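Local structure of cytochrome C2 (Rhodospirillum rubrum, 3C2C) at residues 64-69 with 75-80. The protein is a haem-containing electron-transport protein of the cytochrome c family, probably shuttling single electrons between redox partners of the bacterium. Sequence-based numbering, arbitrary orientation.
Sequences EANLAA and KAFVLE
Asn66 and Ala69, one helical turn apart on helix 64-72, receive the ring of Phe77 from the following helix 74-82. At Asn66 the carboxamide meets the far end of the ring: CG approaches the ring's rim, level with the ring, 3.7 Å from Phe77 CZ, while the amide and ring planes stand 80° apart. The amide's OD1 is also 3.7 Å from Phe77 CZ. An asparagine suits this place because its short chain offers carbon to the ring while its ND2 is hydrogen-bonded to the carbonyl oxygen of Thr61, a bond that limits the turning of the amide. The backbone adds to the contact, for Asn66 O approaches Phe77 CE2 obliquely at 3.5 Å. Next in sequence, Leu67 points away from Phe77 and touches the haem, and Ala68 packs on Ile101 and Ile105 of helix 98-108, so successive residues face different parts of the fold. Ala69 then directs its methyl toward helix 74-82, where CB meets the rim of the ring rather than a face, 3.7 Å from Phe77 CD2. A side chain this small lets the helices come close, with the CA atoms of Ala69 and Phe77 6.7 Å apart. Phe77 bridges that interval because its CG is anti to the backbone N (chi1 -166°), which extends the ring toward the first helix; Leu60 and Met55 also pack against it. Replacing Phe77 by alanine removes the whole ring and is likely to leave a gap beside Asn66 and Ala69, and Leu60 and Met55 without an apolar neighbour. The buried Phe77 side chain lies about 8 Å from the haem. The contact thus joins two consecutive helices, one aromatic ring packing against a methyl group and an amide, within the haem-enclosing cytochrome c fold.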
loop_
_atom_site.group_PDB
_atom_site.type_symbol
_atom_site.label_atom_id
_atom_site.label_comp_id
_atom_site.label_asym_id
_atom_site.label_seq_id
_atom_site.Cartn_x
_atom_site.Cartn_y
_atom_site.Cartn_z
ATOM N N GLU A 64 -5.566 -6.384 -5.988
ATOM C CA GLU A 64 -6.677 -6.162 -5.065
ATOM C C GLU A 64 -6.575 -6.996 -3.878
ATOM O O GLU A 64 -6.811 -6.438 -2.784
ATOM C CB GLU A 64 -8.148 -6.272 -5.586
ATOM C CG GLU A 64 -9.360 -5.949 -4.844
ATOM C CD GLU A 64 -10.679 -6.252 -5.494
ATOM O OE1 GLU A 64 -11.647 -7.050 -5.101
ATOM O OE2 GLU A 64 -10.627 -5.885 -6.662
ATOM N N ALA A 65 -6.242 -8.333 -4.101
ATOM C CA ALA A 65 -6.133 -9.092 -2.849
ATOM C C ALA A 65 -4.913 -8.847 -1.969
ATOM O O ALA A 65 -4.953 -8.886 -0.731
ATOM C CB ALA A 65 -6.225 -10.551 -3.461
ATOM N N ASN A 66 -3.804 -8.573 -2.641
ATOM C CA ASN A 66 -2.609 -8.258 -1.734
ATOM C C ASN A 66 -2.823 -6.847 -1.101
ATOM O O ASN A 66 -2.430 -6.685 0.122
ATOM C CB ASN A 66 -1.359 -8.155 -2.663
ATOM C CG ASN A 66 -0.609 -9.456 -2.771
ATOM O OD1 ASN A 66 -1.095 -10.363 -2.079
ATOM N ND2 ASN A 66 -0.058 -9.798 -3.977
ATOM N N LEU A 67 -3.416 -5.912 -1.934
ATOM C CA LEU A 67 -3.685 -4.605 -1.051
ATOM C C LEU A 67 -4.595 -4.775 0.074
ATOM O O LEU A 67 -4.390 -4.405 1.175
ATOM C CB LEU A 67 -4.260 -3.767 -2.231
ATOM C CG LEU A 67 -3.187 -3.114 -3.092
ATOM C CD1 LEU A 67 -3.887 -2.471 -4.304
ATOM C CD2 LEU A 67 -2.326 -2.068 -2.389
ATOM N N ALA A 68 -5.539 -5.661 -0.102
ATOM C CA ALA A 68 -6.595 -5.951 0.928
ATOM C C ALA A 68 -5.850 -6.461 2.089
ATOM O O ALA A 68 -6.321 -6.177 3.203
ATOM C CB ALA A 68 -7.840 -6.609 0.465
ATOM N N ALA A 69 -5.122 -7.611 2.024
ATOM C CA ALA A 69 -4.449 -8.220 3.185
ATOM C C ALA A 69 -3.435 -7.243 3.813
ATOM O O ALA A 69 -3.256 -7.162 5.032
ATOM C CB ALA A 69 -3.769 -9.365 2.520
ATOM N N LYS A 75 2.477 -5.206 9.057
ATOM C CA LYS A 75 3.537 -5.906 9.669
ATOM C C LYS A 75 3.363 -7.459 9.538
ATOM O O LYS A 75 4.383 -8.106 9.116
ATOM C CB LYS A 75 4.067 -5.636 11.148
ATOM N N ALA A 76 2.168 -7.976 9.767
ATOM C CA ALA A 76 1.897 -9.377 9.452
ATOM C C ALA A 76 2.033 -9.663 7.966
ATOM O O ALA A 76 2.735 -10.584 7.518
ATOM C CB ALA A 76 0.637 -9.789 10.250
ATOM N N PHE A 77 1.497 -8.714 7.109
ATOM C CA PHE A 77 1.720 -8.874 5.751
ATOM C C PHE A 77 3.225 -9.092 5.517
ATOM O O PHE A 77 3.433 -9.985 4.604
ATOM C CB PHE A 77 1.078 -7.962 4.751
ATOM C CG PHE A 77 1.002 -8.195 3.335
ATOM C CD1 PHE A 77 1.992 -7.886 2.407
ATOM C CD2 PHE A 77 -0.102 -8.882 2.835
ATOM C CE1 PHE A 77 1.888 -7.996 1.065
ATOM C CE2 PHE A 77 -0.228 -9.008 1.425
ATOM C CZ PHE A 77 0.766 -8.527 0.508
ATOM N N VAL A 78 4.110 -8.098 5.560
ATOM C CA VAL A 78 5.482 -8.187 5.156
ATOM C C VAL A 78 6.141 -9.496 5.836
ATOM O O VAL A 78 7.052 -9.950 5.078
ATOM C CB VAL A 78 6.337 -6.964 5.217
ATOM C CG1 VAL A 78 5.402 -5.923 4.537
ATOM C CG2 VAL A 78 6.920 -6.539 6.483
ATOM N N LEU A 79 5.985 -9.864 6.980
ATOM C CA LEU A 79 6.542 -11.204 7.437
ATOM C C LEU A 79 6.234 -12.378 6.540
ATOM O O LEU A 79 7.085 -13.187 6.217
ATOM C CB LEU A 79 6.008 -11.511 8.900
ATOM C CG LEU A 79 6.653 -11.189 10.209
ATOM C CD1 LEU A 79 8.109 -11.337 10.255
ATOM C CD2 LEU A 79 6.105 -10.679 11.545
ATOM N N GLU A 80 4.948 -12.490 6.399
ATOM C CA GLU A 80 4.203 -13.516 5.668
ATOM C C GLU A 80 4.743 -13.625 4.319
ATOM O O GLU A 80 5.333 -14.671 3.804
ATOM C CB GLU A 80 2.681 -13.617 5.801
ATOM C CG GLU A 80 1.762 -14.409 4.875
ATOM C CD GLU A 80 0.294 -14.701 5.096
#